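Local coordinates for protein racemase (Pseudovibrio sp. JE062, PDB 3MKC) that is a racemase-named member of the enolase superfamily, pairing a mandelate racemase-type N-terminal domain with an enolase-type C-terminal barrel domain, at residues I320-A325 and F338-P343; Q285-R290 and M312-K317; K135-P140 and G365-T370. One frame throughout, in Å; residues are numbered along the deposited sequence.

Contact 1. Residues I320-A325 and F338-P343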
ATOM      1  N   ILE A 320       3.192   8.296  -6.204  1.00 16.06           N
ATOM      2  CA  ILE A 320       2.969   7.277  -7.220  1.00 16.08           C
ATOM      3  C   ILE A 320       2.050   6.176  -6.686  1.00 17.16           C
ATOM      4  O   ILE A 320       1.097   5.766  -7.349  1.00 15.84           O
ATOM      5  CB  ILE A 320       4.299   6.651  -7.678  1.00 16.94           C
ATOM      6  CG1 ILE A 320       5.205   7.740  -8.271  1.00 16.26           C
ATOM      7  CG2 ILE A 320       4.035   5.570  -8.714  1.00 16.44           C
ATOM      8  CD1 ILE A 320       6.539   7.222  -8.787  1.00 19.02           C
ATOM      9  N   THR A 321       2.342   5.701  -5.483  1.00 17.16           N
ATOM     10  CA  THR A 321       1.526   4.658  -4.878  1.00 18.29           C
ATOM     11  C   THR A 321       0.179   5.221  -4.414  1.00 19.68           C
ATOM     12  O   THR A 321      -0.844   4.539  -4.496  1.00 20.07           O
ATOM     13  CB  THR A 321       2.270   3.994  -3.700  1.00 18.15           C
ATOM     14  OG1 THR A 321       3.441   3.334  -4.200  1.00 18.19           O
ATOM     15  CG2 THR A 321       1.380   2.971  -2.995  1.00 15.68           C
ATOM     16  N   SER A 322       0.167   6.464  -3.937  1.00 20.45           N
ATOM     17  CA  SER A 322      -1.093   7.065  -3.501  1.00 20.27           C
ATOM     18  C   SER A 322      -2.076   7.122  -4.670  1.00 19.71           C
ATOM     19  O   SER A 322      -3.282   6.952  -4.484  1.00 19.03           O
ATOM     20  CB  SER A 322      -0.867   8.475  -2.948  1.00 23.67           C
ATOM     21  OG  SER A 322      -0.321   8.432  -1.639  1.00 28.52           O
ATOM     22  N   ALA A 323      -1.562   7.356  -5.876  1.00 17.27           N
ATOM     23  CA  ALA A 323      -2.414   7.415  -7.053  1.00 17.92           C
ATOM     24  C   ALA A 323      -2.980   6.027  -7.347  1.00 17.36           C
ATOM     25  O   ALA A 323      -4.177   5.872  -7.618  1.00 18.28           O
ATOM     26  CB  ALA A 323      -1.620   7.920  -8.255  1.00 18.00           C
ATOM     27  N   ALA A 324      -2.114   5.020  -7.297  1.00 15.97           N
ATOM     28  CA  ALA A 324      -2.543   3.653  -7.557  1.00 16.05           C
ATOM     29  C   ALA A 324      -3.601   3.251  -6.537  1.00 14.38           C
ATOM     30  O   ALA A 324      -4.565   2.565  -6.878  1.00 17.21           O
ATOM     31  CB  ALA A 324      -1.351   2.691  -7.484  1.00 14.93           C
ATOM     32  N   ALA A 325      -3.421   3.703  -5.300  1.00 12.88           N
ATOM     33  CA  ALA A 325      -4.341   3.386  -4.206  1.00 13.27           C
ATOM     34  C   ALA A 325      -5.757   3.895  -4.471  1.00 13.41           C
ATOM     35  O   ALA A 325      -6.738   3.224  -4.154  1.00 12.87           O
ATOM     36  CB  ALA A 325      -3.813   3.963  -2.884  1.00 13.10           C
ATOM     37  N   PHE A 338      -9.325   2.711   2.822  1.00 15.00           N
ATOM     38  CA  PHE A 338      -8.050   2.224   2.305  1.00 15.00           C
ATOM     39  C   PHE A 338      -6.991   3.182   2.852  1.00 16.57           C
ATOM     40  O   PHE A 338      -7.291   4.355   3.101  1.00 16.36           O
ATOM     41  CB  PHE A 338      -8.052   2.190   0.771  1.00 15.25           C
ATOM     42  CG  PHE A 338      -8.119   3.542   0.119  1.00 16.38           C
ATOM     43  CD1 PHE A 338      -7.013   4.058  -0.546  1.00 16.77           C
ATOM     44  CD2 PHE A 338      -9.288   4.289   0.156  1.00 16.20           C
ATOM     45  CE1 PHE A 338      -7.067   5.303  -1.168  1.00 16.17           C
ATOM     46  CE2 PHE A 338      -9.356   5.541  -0.465  1.00 17.54           C
ATOM     47  CZ  PHE A 338      -8.242   6.045  -1.126  1.00 15.52           C
ATOM     48  N   GLU A 339      -5.769   2.699   3.067  1.00 16.36           N
ATOM     49  CA  GLU A 339      -4.741   3.566   3.632  1.00 17.05           C
ATOM     50  C   GLU A 339      -4.237   4.616   2.666  1.00 18.54           C
ATOM     51  O   GLU A 339      -3.929   4.325   1.510  1.00 17.45           O
ATOM     52  CB  GLU A 339      -3.549   2.767   4.167  1.00 18.19           C
ATOM     53  CG  GLU A 339      -2.444   3.661   4.736  1.00 17.14           C
ATOM     54  CD  GLU A 339      -1.373   2.898   5.494  1.00 18.34           C
ATOM     55  OE1 GLU A 339      -0.980   1.805   5.038  1.00 16.70           O
ATOM     56  OE2 GLU A 339      -0.910   3.401   6.540  1.00 19.69           O
ATOM     57  N   TYR A 340      -4.149   5.842   3.167  1.00 18.86           N
ATOM     58  CA  TYR A 340      -3.681   6.956   2.372  1.00 21.60           C
ATOM     59  C   TYR A 340      -2.893   7.907   3.266  1.00 22.83           C
ATOM     60  O   TYR A 340      -3.257   8.138   4.417  1.00 25.42           O
ATOM     61  CB  TYR A 340      -4.869   7.697   1.771  1.00 22.25           C
ATOM     62  CG  TYR A 340      -4.510   8.620   0.633  1.00 21.18           C
ATOM     63  CD1 TYR A 340      -4.436   8.148  -0.676  1.00 21.23           C
ATOM     64  CD2 TYR A 340      -4.255   9.971   0.863  1.00 21.77           C
ATOM     65  CE1 TYR A 340      -4.122   8.999  -1.732  1.00 22.00           C
ATOM     66  CE2 TYR A 340      -3.939  10.834  -0.184  1.00 20.75           C
ATOM     67  CZ  TYR A 340      -3.875  10.341  -1.476  1.00 22.51           C
ATOM     68  OH  TYR A 340      -3.563  11.184  -2.508  1.00 23.06           O
ATOM     69  N   VAL A 341      -1.798   8.433   2.740  1.00 25.35           N
ATOM     70  CA  VAL A 341      -0.987   9.384   3.478  1.00 25.51           C
ATOM     71  C   VAL A 341      -1.214  10.703   2.753  1.00 24.97           C
ATOM     72  O   VAL A 341      -0.951  10.822   1.556  1.00 24.95           O
ATOM     73  CB  VAL A 341       0.511   8.992   3.461  1.00 28.00           C
ATOM     74  CG1 VAL A 341       1.019   8.905   2.033  1.00 29.24           C
ATOM     75  CG2 VAL A 341       1.324  10.003   4.265  1.00 27.96           C
ATOM     76  N   HIS A 342      -1.747  11.680   3.472  1.00 24.69           N
ATOM     77  CA  HIS A 342      -2.044  12.974   2.885  1.00 24.81           C
ATOM     78  C   HIS A 342      -0.965  13.995   3.237  1.00 25.08           C
ATOM     79  O   HIS A 342      -0.421  13.974   4.338  1.00 23.31           O
ATOM     80  CB  HIS A 342      -3.414  13.451   3.374  1.00 24.17           C
ATOM     81  CG  HIS A 342      -3.941  14.636   2.634  1.00 27.87           C
ATOM     82  ND1 HIS A 342      -3.469  15.916   2.840  1.00 26.38           N
ATOM     83  CD2 HIS A 342      -4.870  14.732   1.653  1.00 26.41           C
ATOM     84  CE1 HIS A 342      -4.086  16.746   2.020  1.00 28.77           C
ATOM     85  NE2 HIS A 342      -4.941  16.053   1.288  1.00 28.09           N
ATOM     86  N   PRO A 343      -0.641  14.897   2.292  1.00 25.48           N
ATOM     87  CA  PRO A 343       0.375  15.942   2.462  1.00 26.27           C
ATOM     88  C   PRO A 343       0.151  16.892   3.637  1.00 25.89           C
ATOM     89  O   PRO A 343       1.108  17.333   4.272  1.00 26.51           O
ATOM     90  CB  PRO A 343       0.340  16.672   1.123  1.00 26.56           C
ATOM     91  CG  PRO A 343      -0.037  15.595   0.169  1.00 27.23           C
ATOM     92  CD  PRO A 343      -1.149  14.895   0.910  1.00 25.79           C
TER
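Ser322 packs on the ring of Tyr340, joining the helix that carries Ile320-Ala325 to the short strand that follows it. The tyrosine ring is met close to its hydroxyl end: Ser322 CB lies 3.5 Å from Tyr340 CE1, and Ser322 OG sits 3.8 Å above the ring plane, displaced toward the rim. Tyr340 CG stands anti to the backbone N (chi1 -164°), and the far part of the ring reaches Ser322. One turn further along, Ala325 faces Phe338; its CB is 3.9 Å from Phe338 CE1, and the carbonyl atom Ala325 O approaches the same CE1 at 3.7 Å. Val341 adds a lighter touch, with CG1 3.9 Å from Ser322 OG.

The polar ends of Tyr340 and Glu339 are bonded outside the two segments. Tyr340 OH is hydrogen-bonded to Glu358, while the carboxylate of Glu339 turns from the helix to bond Thr143 and the backbone of Asn315. Small helix residues thus let two aromatic rings come close to the backbone, a buried packing of helix on strand in the enolase-type barrel domain that rests on shape and dispersion, with hydrogen bonding left to residues beyond the two segments.

Contact 2. Residues Q285-R290 and M312-K317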
ATOM      1  N   GLN A 285      -3.327  -6.485   4.493  1.00  9.63           N
ATOM      2  CA  GLN A 285      -2.682  -5.219   4.188  1.00 10.35           C
ATOM      3  C   GLN A 285      -1.550  -5.311   3.163  1.00 11.58           C
ATOM      4  O   GLN A 285      -0.638  -4.476   3.160  1.00 12.88           O
ATOM      5  CB  GLN A 285      -2.174  -4.586   5.487  1.00 10.05           C
ATOM      6  CG  GLN A 285      -3.293  -4.404   6.511  1.00 12.50           C
ATOM      7  CD  GLN A 285      -2.822  -3.824   7.830  1.00 13.30           C
ATOM      8  OE1 GLN A 285      -1.860  -4.301   8.423  1.00 13.51           O
ATOM      9  NE2 GLN A 285      -3.515  -2.792   8.302  1.00 12.37           N
ATOM     10  N   SER A 286      -1.614  -6.323   2.296  1.00 11.22           N
ATOM     11  CA  SER A 286      -0.606  -6.505   1.251  1.00  9.91           C
ATOM     12  C   SER A 286      -0.373  -5.165   0.549  1.00 11.24           C
ATOM     13  O   SER A 286      -1.319  -4.487   0.155  1.00 11.78           O
ATOM     14  CB  SER A 286      -1.086  -7.555   0.255  1.00 12.48           C
ATOM     15  OG  SER A 286      -1.446  -8.744   0.940  1.00 14.38           O
ATOM     16  N   ASP A 287       0.895  -4.807   0.380  1.00 11.74           N
ATOM     17  CA  ASP A 287       1.290  -3.518  -0.207  1.00 11.85           C
ATOM     18  C   ASP A 287       1.406  -3.467  -1.732  1.00 11.01           C
ATOM     19  O   ASP A 287       1.921  -4.385  -2.355  1.00 12.14           O
ATOM     20  CB  ASP A 287       2.627  -3.103   0.416  1.00 12.79           C
ATOM     21  CG  ASP A 287       2.971  -1.645   0.179  1.00 13.65           C
ATOM     22  OD1 ASP A 287       2.745  -1.134  -0.933  1.00 15.17           O
ATOM     23  OD2 ASP A 287       3.493  -1.015   1.120  1.00 17.42           O
ATOM     24  N   TYR A 288       0.939  -2.363  -2.315  1.00 12.04           N
ATOM     25  CA  TYR A 288       0.984  -2.145  -3.759  1.00 12.24           C
ATOM     26  C   TYR A 288       2.372  -2.356  -4.335  1.00 13.38           C
ATOM     27  O   TYR A 288       2.544  -3.020  -5.359  1.00 14.01           O
ATOM     28  CB  TYR A 288       0.581  -0.706  -4.101  1.00 13.29           C
ATOM     29  CG  TYR A 288      -0.752  -0.261  -3.565  1.00  9.91           C
ATOM     30  CD1 TYR A 288      -1.923  -0.466  -4.294  1.00 12.55           C
ATOM     31  CD2 TYR A 288      -0.846   0.368  -2.325  1.00 10.93           C
ATOM     32  CE1 TYR A 288      -3.157  -0.057  -3.802  1.00 11.40           C
ATOM     33  CE2 TYR A 288      -2.076   0.780  -1.824  1.00 12.23           C
ATOM     34  CZ  TYR A 288      -3.227   0.562  -2.566  1.00 12.89           C
ATOM     35  OH  TYR A 288      -4.453   0.936  -2.056  1.00 13.27           O
ATOM     36  N   ASN A 289       3.362  -1.765  -3.680  1.00 14.29           N
ATOM     37  CA  ASN A 289       4.729  -1.826  -4.168  1.00 14.56           C
ATOM     38  C   ASN A 289       5.571  -2.957  -3.598  1.00 14.71           C
ATOM     39  O   ASN A 289       6.802  -2.934  -3.702  1.00 13.22           O
ATOM     40  CB  ASN A 289       5.418  -0.476  -3.922  1.00 16.67           C
ATOM     41  CG  ASN A 289       5.303  -0.015  -2.481  1.00 16.68           C
ATOM     42  OD1 ASN A 289       5.720  -0.719  -1.559  1.00 17.80           O
ATOM     43  ND2 ASN A 289       4.732   1.176  -2.278  1.00 13.79           N
ATOM     44  N   ARG A 290       4.910  -3.950  -3.008  1.00 11.90           N
ATOM     45  CA  ARG A 290       5.616  -5.086  -2.433  1.00 12.09           C
ATOM     46  C   ARG A 290       5.086  -6.437  -2.902  1.00 12.39           C
ATOM     47  O   ARG A 290       5.847  -7.296  -3.354  1.00 13.35           O
ATOM     48  CB  ARG A 290       5.512  -5.074  -0.902  1.00 11.72           C
ATOM     49  CG  ARG A 290       6.265  -3.971  -0.172  1.00 10.51           C
ATOM     50  CD  ARG A 290       5.917  -4.014   1.319  1.00  8.70           C
ATOM     51  NE  ARG A 290       6.373  -5.243   1.973  1.00 11.65           N
ATOM     52  CZ  ARG A 290       7.609  -5.433   2.428  1.00 11.22           C
ATOM     53  NH1 ARG A 290       8.515  -4.471   2.308  1.00 11.71           N
ATOM     54  NH2 ARG A 290       7.941  -6.585   3.001  1.00 10.72           N
HETATM   55  N   MSE A 312      -7.168  -3.586   2.703  1.00 11.84           N
HETATM   56  CA  MSE A 312      -6.815  -2.170   2.771  1.00 10.53           C
HETATM   57  C   MSE A 312      -5.312  -2.237   2.589  1.00 10.01           C
HETATM   58  O   MSE A 312      -4.565  -2.369   3.558  1.00 12.32           O
HETATM   59  CB  MSE A 312      -7.160  -1.575   4.134  1.00 11.13           C
HETATM   60  CG  MSE A 312      -8.657  -1.413   4.379  1.00 11.37           C
HETATM   61 SE   MSE A 312      -9.049  -0.367   5.935  1.00 20.03          SE
HETATM   62  CE  MSE A 312     -10.926  -0.631   5.935  1.00 11.37           C
ATOM     63  N   PRO A 313      -4.849  -2.167   1.335  1.00 11.95           N
ATOM     64  CA  PRO A 313      -3.416  -2.241   1.053  1.00 12.21           C
ATOM     65  C   PRO A 313      -2.560  -1.232   1.792  1.00 13.04           C
ATOM     66  O   PRO A 313      -2.898  -0.048   1.861  1.00 13.47           O
ATOM     67  CB  PRO A 313      -3.350  -2.054  -0.462  1.00 12.43           C
ATOM     68  CG  PRO A 313      -4.676  -2.567  -0.935  1.00 12.55           C
ATOM     69  CD  PRO A 313      -5.613  -1.983   0.087  1.00 12.67           C
ATOM     70  N   HIS A 314      -1.454  -1.711   2.348  1.00 12.54           N
ATOM     71  CA  HIS A 314      -0.534  -0.836   3.057  1.00 15.98           C
ATOM     72  C   HIS A 314      -0.071   0.194   2.036  1.00 17.56           C
ATOM     73  O   HIS A 314       0.227  -0.147   0.887  1.00 16.88           O
ATOM     74  CB  HIS A 314       0.659  -1.634   3.569  1.00 17.35           C
ATOM     75  CG  HIS A 314       1.748  -0.790   4.151  1.00 19.47           C
ATOM     76  ND1 HIS A 314       1.596  -0.076   5.321  1.00 23.00           N
ATOM     77  CD2 HIS A 314       3.011  -0.551   3.728  1.00 19.02           C
ATOM     78  CE1 HIS A 314       2.721   0.562   5.594  1.00 19.85           C
ATOM     79  NE2 HIS A 314       3.595   0.290   4.642  1.00 20.55           N
ATOM     80  N   ASN A 315      -0.019   1.456   2.451  1.00 19.23           N
ATOM     81  CA  ASN A 315       0.394   2.522   1.558  1.00 20.45           C
ATOM     82  C   ASN A 315       1.183   3.592   2.302  1.00 21.45           C
ATOM     83  O   ASN A 315       0.614   4.406   3.032  1.00 21.34           O
ATOM     84  CB  ASN A 315      -0.834   3.137   0.879  1.00 20.48           C
ATOM     85  CG  ASN A 315      -0.505   4.406   0.109  1.00 23.20           C
ATOM     86  OD1 ASN A 315       0.644   4.639  -0.256  1.00 23.48           O
ATOM     87  ND2 ASN A 315      -1.521   5.223  -0.152  1.00 22.22           N
ATOM     88  N   TRP A 316       2.499   3.561   2.121  1.00 21.22           N
ATOM     89  CA  TRP A 316       3.389   4.530   2.741  1.00 22.72           C
ATOM     90  C   TRP A 316       4.644   4.716   1.893  1.00 20.89           C
ATOM     91  O   TRP A 316       5.734   4.285   2.267  1.00 21.10           O
ATOM     92  CB  TRP A 316       3.772   4.089   4.157  1.00 25.38           C
ATOM     93  CG  TRP A 316       4.475   5.166   4.919  1.00 30.69           C
ATOM     94  CD1 TRP A 316       5.824   5.398   4.966  1.00 31.33           C
ATOM     95  CD2 TRP A 316       3.860   6.212   5.680  1.00 31.69           C
ATOM     96  NE1 TRP A 316       6.084   6.528   5.707  1.00 33.35           N
ATOM     97  CE2 TRP A 316       4.897   7.048   6.156  1.00 33.30           C
ATOM     98  CE3 TRP A 316       2.533   6.525   6.004  1.00 32.59           C
ATOM     99  CZ2 TRP A 316       4.648   8.182   6.940  1.00 33.61           C
ATOM    100  CZ3 TRP A 316       2.283   7.657   6.785  1.00 34.23           C
ATOM    101  CH2 TRP A 316       3.340   8.470   7.243  1.00 34.74           C
ATOM    102  N   LYS A 317       4.467   5.342   0.734  1.00 20.52           N
ATOM    103  CA  LYS A 317       5.569   5.618  -0.180  1.00 20.00           C
ATOM    104  C   LYS A 317       5.405   7.044  -0.692  1.00 17.93           C
ATOM    105  O   LYS A 317       5.296   7.973   0.102  1.00 16.99           O
ATOM    106  CB  LYS A 317       5.570   4.649  -1.363  1.00 22.04           C
ATOM    107  CG  LYS A 317       6.525   3.471  -1.247  1.00 25.27           C
ATOM    108  CD  LYS A 317       7.951   3.884  -0.896  1.00 24.45           C
ATOM    109  CE  LYS A 317       8.905   2.727  -1.147  1.00 24.77           C
ATOM    110  NZ  LYS A 317      10.224   2.870  -0.478  1.00 23.07           N
TER
HETATM  111  O   HOH W   1      -4.285  -0.872   5.963  1.00 15.99           O
HETATM  112  O   HOH W   2       3.692   1.636   0.465  1.00 22.90           O
HETATM  113  O   HOH W   3      -4.421   1.627   0.562  1.00 17.72           O
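Tyr288 and Pro313 set the pattern here: the proline lies over one face of the phenol ring, its CB 3.7 Å from the centroid of the Tyr288 ring, a CH-pi contact 27° off the ring normal. Pro313 CB is offset toward the rim at CE2 and CZ, 3.4 Å from Tyr288 CZ. At the ring edge, near its plane, Asn315 CB approaches Tyr288 CE2 at 3.8 Å. Water 3, also in the ring plane, accepts from Tyr288 OH and donates to Pro313 O, bridging the same two residues.

Asp287 and His314 are turned differently, with carboxylate and imidazole planes 70° apart. Asp287 CG is anti to the backbone N (chi1 -165°) and lies near His314 O. Asp287 OD1 accepts from Asn289 N at 2.9 Å, closing an Asx turn, and OD2 accepts a hydrogen bond from water 2, which in turn accepts from Asn289 ND2 and Trp316 N. Asn289 ND2 also touches the aliphatic part of Lys317, 3.1 Å from Lys317 CG; the ammonium beyond binds Asp49 and Asn30 O. Between the backbones, His314 N donates to Gln285 O at 3.0 Å, approaching from above the carbonyl plane.

Both segments are loops that follow short strands, 283-284 and 310-311, of the barrel domain. Tyr288 and Pro313 are backed by Leu297 of helix 293-306, while helix 319-331 meets them through Ala325 and Tyr328 respectively.

Contact 3. Residues K135-P140 and G365-T370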
ATOM      1  N   LYS A 135     -18.855   3.174  -7.654  1.00 18.35           N
ATOM      2  CA  LYS A 135     -18.753   4.104  -6.533  1.00 20.30           C
ATOM      3  C   LYS A 135     -18.580   5.507  -7.107  1.00 21.27           C
ATOM      4  O   LYS A 135     -17.836   5.698  -8.060  1.00 21.81           O
ATOM      5  CB  LYS A 135     -17.540   3.750  -5.673  1.00 21.02           C
ATOM      6  CG  LYS A 135     -17.532   2.310  -5.189  1.00 21.89           C
ATOM      7  CD  LYS A 135     -16.172   1.886  -4.638  1.00 24.30           C
ATOM      8  CE  LYS A 135     -16.166   0.388  -4.330  1.00 25.99           C
ATOM      9  NZ  LYS A 135     -14.844  -0.127  -3.888  1.00 26.74           N
ATOM     10  N   ASP A 136     -19.266   6.496  -6.556  1.00 23.29           N
ATOM     11  CA  ASP A 136     -19.079   7.827  -7.101  1.00 24.48           C
ATOM     12  C   ASP A 136     -17.913   8.494  -6.364  1.00 23.83           C
ATOM     13  O   ASP A 136     -17.313   9.440  -6.872  1.00 25.52           O
ATOM     14  CB  ASP A 136     -20.372   8.644  -6.994  1.00 29.60           C
ATOM     15  CG  ASP A 136     -20.629   9.150  -5.607  1.00 32.52           C
ATOM     16  OD1 ASP A 136     -20.566   8.340  -4.658  1.00 35.65           O
ATOM     17  OD2 ASP A 136     -20.901  10.363  -5.467  1.00 36.05           O
ATOM     18  N   LYS A 137     -17.572   7.972  -5.185  1.00 22.31           N
ATOM     19  CA  LYS A 137     -16.460   8.500  -4.386  1.00 21.91           C
ATOM     20  C   LYS A 137     -15.874   7.455  -3.436  1.00 20.98           C
ATOM     21  O   LYS A 137     -16.556   6.509  -3.046  1.00 21.63           O
ATOM     22  CB  LYS A 137     -16.914   9.697  -3.551  1.00 23.01           C
ATOM     23  CG  LYS A 137     -17.437  10.881  -4.357  1.00 25.84           C
ATOM     24  CD  LYS A 137     -16.697  12.168  -4.004  1.00 27.37           C
ATOM     25  CE  LYS A 137     -16.701  12.425  -2.501  1.00 28.56           C
ATOM     26  NZ  LYS A 137     -15.933  13.648  -2.135  1.00 31.64           N
ATOM     27  N   VAL A 138     -14.610   7.626  -3.062  1.00 19.54           N
ATOM     28  CA  VAL A 138     -13.976   6.706  -2.123  1.00 19.19           C
ATOM     29  C   VAL A 138     -13.456   7.499  -0.926  1.00 19.32           C
ATOM     30  O   VAL A 138     -13.157   8.687  -1.046  1.00 19.82           O
ATOM     31  CB  VAL A 138     -12.811   5.923  -2.775  1.00 20.93           C
ATOM     32  CG1 VAL A 138     -13.327   5.135  -3.971  1.00 19.66           C
ATOM     33  CG2 VAL A 138     -11.698   6.874  -3.190  1.00 18.40           C
ATOM     34  N   HIS A 139     -13.360   6.844   0.229  1.00 18.40           N
ATOM     35  CA  HIS A 139     -12.894   7.497   1.447  1.00 19.44           C
ATOM     36  C   HIS A 139     -11.726   6.763   2.069  1.00 19.09           C
ATOM     37  O   HIS A 139     -11.839   5.594   2.445  1.00 19.05           O
ATOM     38  CB  HIS A 139     -14.031   7.586   2.469  1.00 20.89           C
ATOM     39  CG  HIS A 139     -15.236   8.306   1.960  1.00 23.97           C
ATOM     40  ND1 HIS A 139     -16.130   7.730   1.082  1.00 25.41           N
ATOM     41  CD2 HIS A 139     -15.667   9.573   2.160  1.00 24.04           C
ATOM     42  CE1 HIS A 139     -17.059   8.613   0.763  1.00 26.19           C
ATOM     43  NE2 HIS A 139     -16.801   9.740   1.402  1.00 26.21           N
ATOM     44  N   PRO A 140     -10.580   7.439   2.195  1.00 19.72           N
ATOM     45  CA  PRO A 140      -9.426   6.772   2.788  1.00 19.92           C
ATOM     46  C   PRO A 140      -9.372   7.008   4.284  1.00 19.19           C
ATOM     47  O   PRO A 140     -10.094   7.854   4.812  1.00 19.07           O
ATOM     48  CB  PRO A 140      -8.269   7.465   2.107  1.00 21.06           C
ATOM     49  CG  PRO A 140      -8.749   8.910   2.142  1.00 20.33           C
ATOM     50  CD  PRO A 140     -10.217   8.788   1.715  1.00 20.19           C
ATOM     51  N   GLY A 365     -13.140  12.659   1.061  1.00 22.68           N
ATOM     52  CA  GLY A 365     -13.229  11.651   0.021  1.00 19.68           C
ATOM     53  C   GLY A 365     -12.680  12.081  -1.324  1.00 20.74           C
ATOM     54  O   GLY A 365     -12.541  13.277  -1.598  1.00 20.35           O
ATOM     55  N   PHE A 366     -12.373  11.100  -2.167  1.00 19.17           N
ATOM     56  CA  PHE A 366     -11.837  11.360  -3.496  1.00 18.72           C
ATOM     57  C   PHE A 366     -12.853  11.066  -4.586  1.00 18.08           C
ATOM     58  O   PHE A 366     -13.632  10.124  -4.484  1.00 17.86           O
ATOM     59  CB  PHE A 366     -10.588  10.511  -3.744  1.00 17.83           C
ATOM     60  CG  PHE A 366      -9.424  10.883  -2.883  1.00 18.45           C
ATOM     61  CD1 PHE A 366      -8.900  12.173  -2.919  1.00 19.73           C
ATOM     62  CD2 PHE A 366      -8.846   9.952  -2.030  1.00 21.02           C
ATOM     63  CE1 PHE A 366      -7.822  12.533  -2.121  1.00 19.01           C
ATOM     64  CE2 PHE A 366      -7.762  10.298  -1.223  1.00 21.82           C
ATOM     65  CZ  PHE A 366      -7.248  11.595  -1.267  1.00 21.53           C
ATOM     66  N   ALA A 367     -12.840  11.886  -5.632  1.00 18.73           N
ATOM     67  CA  ALA A 367     -13.740  11.705  -6.761  1.00 18.91           C
ATOM     68  C   ALA A 367     -13.048  10.764  -7.736  1.00 17.67           C
ATOM     69  O   ALA A 367     -11.856  10.494  -7.602  1.00 16.99           O
ATOM     70  CB  ALA A 367     -14.013  13.045  -7.440  1.00 19.62           C
ATOM     71  N   LYS A 368     -13.791  10.273  -8.719  1.00 18.72           N
ATOM     72  CA  LYS A 368     -13.217   9.367  -9.708  1.00 19.09           C
ATOM     73  C   LYS A 368     -12.106  10.034 -10.507  1.00 19.85           C
ATOM     74  O   LYS A 368     -12.255  11.166 -10.958  1.00 18.56           O
ATOM     75  CB  LYS A 368     -14.306   8.875 -10.664  1.00 21.66           C
ATOM     76  CG  LYS A 368     -15.427   8.125  -9.957  1.00 24.97           C
ATOM     77  CD  LYS A 368     -16.287   7.327 -10.924  1.00 26.98           C
ATOM     78  CE  LYS A 368     -17.061   8.208 -11.870  1.00 28.22           C
ATOM     79  NZ  LYS A 368     -18.034   7.398 -12.667  1.00 30.01           N
ATOM     80  N   PRO A 369     -10.961   9.351 -10.670  1.00 20.15           N
ATOM     81  CA  PRO A 369      -9.865   9.947 -11.437  1.00 19.97           C
ATOM     82  C   PRO A 369     -10.337  10.234 -12.860  1.00 20.45           C
ATOM     83  O   PRO A 369     -11.133   9.481 -13.413  1.00 20.99           O
ATOM     84  CB  PRO A 369      -8.789   8.868 -11.384  1.00 20.12           C
ATOM     85  CG  PRO A 369      -9.003   8.272 -10.025  1.00 20.57           C
ATOM     86  CD  PRO A 369     -10.514   8.129  -9.978  1.00 20.77           C
ATOM     87  N   THR A 370      -9.858  11.326 -13.448  1.00 22.36           N
ATOM     88  CA  THR A 370     -10.266  11.695 -14.799  1.00 23.20           C
ATOM     89  C   THR A 370      -9.134  11.672 -15.821  1.00 23.16           C
ATOM     90  O   THR A 370      -9.363  11.912 -17.010  1.00 24.45           O
ATOM     91  CB  THR A 370     -10.886  13.099 -14.815  1.00 24.16           C
ATOM     92  OG1 THR A 370      -9.970  14.023 -14.218  1.00 23.85           O
ATOM     93  CG2 THR A 370     -12.199  13.117 -14.039  1.00 24.76           C
TER
HETATM   94  O   HOH W   4     -16.533  11.094  -8.610  1.00 22.46           O
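Val138 and Phe366 form the tight centre, an antiparallel hydrogen-bonded pair. Val138 N donates to Phe366 O at 3.0 Å, and Phe366 N returns a bond of 2.8 Å to Val138 O. On the face bearing these two side chains, Val138 CG2 reaches the edge of the phenylalanine and lies 3.8 Å from Phe366 CB. Pro140 crosses Phe366 at about a right angle, its CG 3.8 Å from Phe366 CE2. Gly365 fits closely against Val138 O and the His139 ring, where a side chain would have little room.

Toward Lys135 and Lys368 the pairing gives way to solvent. Water 4 spans the widening gap, donating to Asp136 O and accepting from Lys368 N, and Lys368 lays its CD 3.6 Å from Lys135 O. On the face opposite Val138, the bent chain of Lys137 passes Phe366 O; its NZ is hydrogen-bonded to Val362 O and makes a weak bond to Gly365 O.

The contact adds strand 366-367 antiparallel to strand 137-143. Helix 319-331 packs on Val138 through Gln329 and Phe330, and the ring of Phe366 meets that of Tyr340 from the adjoining strand 339-340.

In the fold
From the N terminus, the chain first reaches 135-140, which waits some 225 residues for its partner 365-370; contact 3 therefore closes a long loop, and both other contacts nest inside it. Within that loop, contact 2 closes before contact 1 opens, so these two follow in series. Contact 2 joins loops after successive short strands, and contact 1 sets the next helix against the strand after it. The two meet through Glu339 with Asn315 and Thr321 with Asn289. Contacts 1 and 3 share a sheet, strands 339-340 and 137-143 being neighbours, with Pro140 touching both Phe338 and Tyr340. Contacts 2 and 3, with centres about 18 Å apart, do not touch.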